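PDB 3VR0: putative uncharacterized protein from Pyrococcus furiosus, which acts as a proteasome activator, although it is a homologue of proteasome assembly chaperones and belongs to the PAC2 family. Local coordinates for residues 230-233 against 238-241. Residues are numbered along the deposited sequence; the frame is centred on the assembly and turned at random.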
# COMPACT_ATOMS: atom_id res chain seq x y z
N ALA C 230 32.73 3.45 19.36
CA ALA C 230 32.05 4.51 20.09
C ALA C 230 31.07 3.91 21.08
O ALA C 230 31.02 4.34 22.23
CB ALA C 230 31.37 5.49 19.15
N VAL C 231 30.27 2.93 20.64
CA VAL C 231 29.27 2.30 21.51
C VAL C 231 29.95 1.54 22.69
O VAL C 231 29.63 1.81 23.82
CB VAL C 231 28.41 1.31 20.72
CG1 VAL C 231 27.52 0.47 21.71
CG2 VAL C 231 27.60 2.03 19.65
N THR C 232 30.87 0.61 22.43
CA THR C 232 31.58 -0.06 23.53
C THR C 232 32.25 0.94 24.48
O THR C 232 32.19 0.82 25.71
CB THR C 232 32.57 -1.09 23.07
OG1 THR C 232 33.52 -0.49 22.17
CG2 THR C 232 31.84 -2.28 22.40
N LYS C 233 32.79 2.01 23.92
CA LYS C 233 33.32 3.06 24.78
C LYS C 233 32.27 3.67 25.72
O LYS C 233 32.52 3.85 26.92
CB LYS C 233 34.06 4.12 23.95
CG LYS C 233 34.09 5.53 24.49
CD LYS C 233 34.76 5.65 25.85
CE LYS C 233 36.25 5.50 25.79
NZ LYS C 233 36.82 6.55 26.73
N GLU C 238 35.59 -3.35 26.66
CA GLU C 238 36.65 -3.45 25.67
C GLU C 238 36.48 -4.74 24.92
O GLU C 238 36.38 -5.81 25.48
CB GLU C 238 38.04 -3.28 26.31
CG GLU C 238 38.20 -1.91 27.03
CD GLU C 238 39.62 -1.63 27.55
OE1 GLU C 238 39.72 -1.11 28.69
OE2 GLU C 238 40.61 -1.93 26.81
N ILE C 239 36.40 -4.62 23.61
CA ILE C 239 36.02 -5.74 22.80
C ILE C 239 37.11 -5.83 21.76
O ILE C 239 37.57 -4.81 21.28
CB ILE C 239 34.57 -5.53 22.24
CG1 ILE C 239 33.59 -6.27 23.14
CG2 ILE C 239 34.38 -6.06 20.86
CD1 ILE C 239 33.04 -5.42 24.23
N ASP C 240 37.53 -7.05 21.46
CA ASP C 240 38.53 -7.26 20.45
C ASP C 240 37.91 -7.00 19.05
O ASP C 240 37.00 -7.71 18.64
CB ASP C 240 39.12 -8.68 20.56
CG ASP C 240 40.30 -8.90 19.63
OD1 ASP C 240 40.82 -7.89 19.09
OD2 ASP C 240 40.72 -10.06 19.42
N MET C 241 38.45 -6.01 18.33
CA MET C 241 37.99 -5.64 16.97
C MET C 241 38.67 -6.36 15.79
O MET C 241 38.41 -6.04 14.62
CB MET C 241 38.11 -4.12 16.78
CG MET C 241 37.36 -3.31 17.83
SD MET C 241 35.54 -3.56 17.70
CE MET C 241 35.03 -2.39 18.92
O HOH W 1 36.11 -2.15 22.51
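Thr232, on the last turn of helix 221-235, meets Ile239 and Met241 of the loop that follows, and one water completes the junction. The methyl branch makes the closest approach: Thr232 CG2 lies 3.8 Å from Ile239 CD1, an apolar touch between methyl ends. The hydroxyl branch faces Met241 instead, with Thr232 OG1 4.1 Å from the terminal methyl CE, a van der Waals distance. The Met241 side chain already sets out toward the helix; its bend at chi2 (-66°) carries CE on to the threonine, and the two side chains pass each other antiparallel.

No direct hydrogen bond joins the segments; a bound water does the bridging. It donates to Thr232 OG1 at 3.1 Å and accepts from Ile239 N at 2.7 Å, thereby joining a helix side chain to the loop backbone. With chi1 at 56°, Thr232 holds OG1 between its own backbone N and carbonyl carbon, where the hydroxyl also hydrogen-bonds to Leu228 O, one helical turn back. That intrahelical bond, together with the water, limits rotation of the hydroxyl and leaves CG2 presented to Ile239.

Farther out, helix 45-57 closes over the junction: Leu53 packs on Thr232, Leu57 on Ile239 and His52 on Met241. His52 NE2 is also hydrogen-bonded to Asp240 O, which ties the loop to this helix. The two segments bury 121 Å² between them, both sides summed, of which Thr232 gives about half (65 Å²).

With Thr232 near the end of helix 221-235 and Met241 at the N-cap of helix 242-256, the contact spans the two helices. It belongs to a short loop connecting two consecutive helices, packed against a third helix within the PAC2-family fold and leading into the predicted coiled coil.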